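Local atomic coordinates of cell division GTPase FtsZ, diverged (Clostridium botulinum C, PDB entry 3V3T), a protein that belongs to the tubulin/FtsZ family of GTPase-fold proteins, as a diverged member with a TubZ-like C-terminal domain. Residues Asp185-Ser190 with Lys205-Lys210. The protein carries 1 engineered substitution. Sequence-based numbering, arbitrary orientation.
Sequences DFMNMS and KLLTMK
Phe186 pushes its ring between Leu206 and Leu207, joining two helices of this tubulin/FtsZ-type fold. One is the end of the long helix 172-187. The other, helix 200-208, brings Leu206 and Leu207, which fall within the TubZ-like C-terminal family region. The contact is apolar and all four residues that touch are buried. A chi1 of 160°, which sets CG opposite the backbone N, carries the phenylalanine across to the second helix. The far end of its ring fills the hollow between the two leucines. Its tip, CZ, lies 4.0 Å from Leu206 CB. CE1 faces Leu206 as well, while CE2, on the Leu207 side, comes within 4.0 Å of Leu207 CD2. Both leucines meet the ring obliquely. Leu206 also rests on Phe247 and Thr285, and Phe186 on Val283, so the wedge sits against strands 247-252 and 281-287. Met187 covers one face of the ring. Its chain bends at chi2 (-65°) and again at chi3 (84°), turning the methyl back toward Phe186. That methyl is modelled closer to the ring than such carbons normally pack, so the exact spacing is doubtful. Met187 and Leu207 reach toward each other tip to tip, with Met187 SD 3.8 Å from Leu207 CD1.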
loop_
_atom_site.group_PDB
_atom_site.type_symbol
_atom_site.label_atom_id
_atom_site.label_comp_id
_atom_site.label_asym_id
_atom_site.label_seq_id
_atom_site.Cartn_x
_atom_site.Cartn_y
_atom_site.Cartn_z
ATOM N N ASP A 185 9.331 7.989 4.241
ATOM C CA ASP A 185 9.350 9.455 4.316
ATOM C C ASP A 185 8.080 9.951 4.987
ATOM O O ASP A 185 8.119 10.845 5.828
ATOM C CB ASP A 185 9.468 10.078 2.928
ATOM C CG ASP A 185 10.855 9.938 2.348
ATOM O OD1 ASP A 185 11.791 9.596 3.106
ATOM O OD2 ASP A 185 11.005 10.170 1.135
ATOM N N PHE A 186 6.956 9.347 4.614
ATOM C CA PHE A 186 5.671 9.642 5.233
ATOM C C PHE A 186 5.741 9.470 6.763
ATOM O O PHE A 186 5.429 10.391 7.515
ATOM C CB PHE A 186 4.594 8.777 4.562
ATOM C CG PHE A 186 3.344 8.610 5.356
ATOM C CD1 PHE A 186 2.810 9.659 6.067
ATOM C CD2 PHE A 186 2.684 7.389 5.365
ATOM C CE1 PHE A 186 1.650 9.488 6.788
ATOM C CE2 PHE A 186 1.522 7.219 6.075
ATOM C CZ PHE A 186 1.003 8.268 6.789
ATOM N N MET A 187 6.207 8.314 7.220
ATOM C CA MET A 187 6.395 8.086 8.651
ATOM C C MET A 187 7.399 9.036 9.320
ATOM O O MET A 187 7.374 9.202 10.535
ATOM C CB MET A 187 6.825 6.640 8.895
ATOM C CG MET A 187 5.809 5.613 8.438
ATOM S SD MET A 187 4.275 5.727 9.391
ATOM C CE MET A 187 3.397 7.023 8.540
ATOM N N ASN A 188 8.293 9.648 8.550
ATOM C CA ASN A 188 9.279 10.558 9.153
ATOM C C ASN A 188 8.853 12.029 9.260
ATOM O O ASN A 188 9.671 12.875 9.616
ATOM C CB ASN A 188 10.614 10.500 8.404
ATOM C CG ASN A 188 11.375 9.221 8.659
ATOM O OD1 ASN A 188 11.206 8.566 9.693
ATOM N ND2 ASN A 188 12.241 8.864 7.720
ATOM N N MET A 189 7.598 12.342 8.941
ATOM C CA MET A 189 7.136 13.727 8.954
ATOM C C MET A 189 7.102 14.308 10.361
ATOM O O MET A 189 6.937 15.517 10.535
ATOM C CB MET A 189 5.757 13.857 8.308
ATOM C CG MET A 189 5.751 13.643 6.814
ATOM S SD MET A 189 4.076 13.511 6.179
ATOM C CE MET A 189 3.619 15.234 6.055
ATOM N N SER A 190 7.258 13.448 11.364
ATOM C CA SER A 190 7.269 13.913 12.751
ATOM C C SER A 190 8.660 14.299 13.251
ATOM O O SER A 190 8.783 14.870 14.336
ATOM C CB SER A 190 6.636 12.881 13.691
ATOM O OG SER A 190 7.091 11.571 13.392
ATOM N N LYS A 205 -3.339 9.405 12.685
ATOM C CA LYS A 205 -4.633 9.654 12.040
ATOM C C LYS A 205 -4.608 9.445 10.525
ATOM O O LYS A 205 -5.574 8.952 9.944
ATOM C CB LYS A 205 -5.158 11.054 12.387
ATOM C CG LYS A 205 -5.942 11.080 13.694
ATOM C CD LYS A 205 -5.997 12.453 14.320
ATOM C CE LYS A 205 -6.713 12.387 15.672
ATOM N NZ LYS A 205 -6.710 13.700 16.397
ATOM N N LEU A 206 -3.515 9.834 9.876
ATOM C CA LEU A 206 -3.392 9.604 8.443
ATOM C C LEU A 206 -3.290 8.097 8.145
ATOM O O LEU A 206 -3.836 7.619 7.160
ATOM C CB LEU A 206 -2.186 10.351 7.871
ATOM C CG LEU A 206 -2.285 11.877 7.798
ATOM C CD1 LEU A 206 -0.903 12.521 7.768
ATOM C CD2 LEU A 206 -3.140 12.353 6.616
ATOM N N LEU A 207 -2.583 7.369 9.006
ATOM C CA LEU A 207 -2.406 5.933 8.881
ATOM C C LEU A 207 -3.701 5.155 9.083
ATOM O O LEU A 207 -3.901 4.099 8.483
ATOM C CB LEU A 207 -1.420 5.449 9.938
ATOM C CG LEU A 207 0.045 5.288 9.559
ATOM C CD1 LEU A 207 0.843 4.881 10.808
ATOM C CD2 LEU A 207 0.212 4.275 8.418
ATOM N N THR A 208 -4.572 5.662 9.946
ATOM C CA THR A 208 -5.775 4.918 10.280
ATOM C C THR A 208 -6.988 5.321 9.438
ATOM O O THR A 208 -8.064 4.742 9.585
ATOM C CB THR A 208 -6.087 4.973 11.805
ATOM O OG1 THR A 208 -6.297 6.327 12.232
ATOM C CG2 THR A 208 -4.938 4.379 12.596
ATOM N N MET A 209 -6.803 6.295 8.545
ATOM C CA MET A 209 -7.885 6.728 7.662
ATOM C C MET A 209 -8.172 5.652 6.623
ATOM O O MET A 209 -7.255 5.089 6.037
ATOM C CB MET A 209 -7.538 8.039 6.959
ATOM C CG MET A 209 -8.540 8.440 5.893
ATOM S SD MET A 209 -10.195 8.745 6.549
ATOM C CE MET A 209 -9.912 10.104 7.665
ATOM N N LYS A 210 -9.451 5.372 6.402
ATOM C CA LYS A 210 -9.844 4.277 5.536
ATOM C C LYS A 210 -9.956 4.728 4.087
ATOM O O LYS A 210 -9.953 5.920 3.799
ATOM C CB LYS A 210 -11.171 3.683 5.989
ATOM C CG LYS A 210 -11.244 3.378 7.472
ATOM C CD LYS A 210 -10.163 2.413 7.891
ATOM C CE LYS A 210 -10.351 2.059 9.355
ATOM N NZ LYS A 210 -11.807 2.061 9.707
#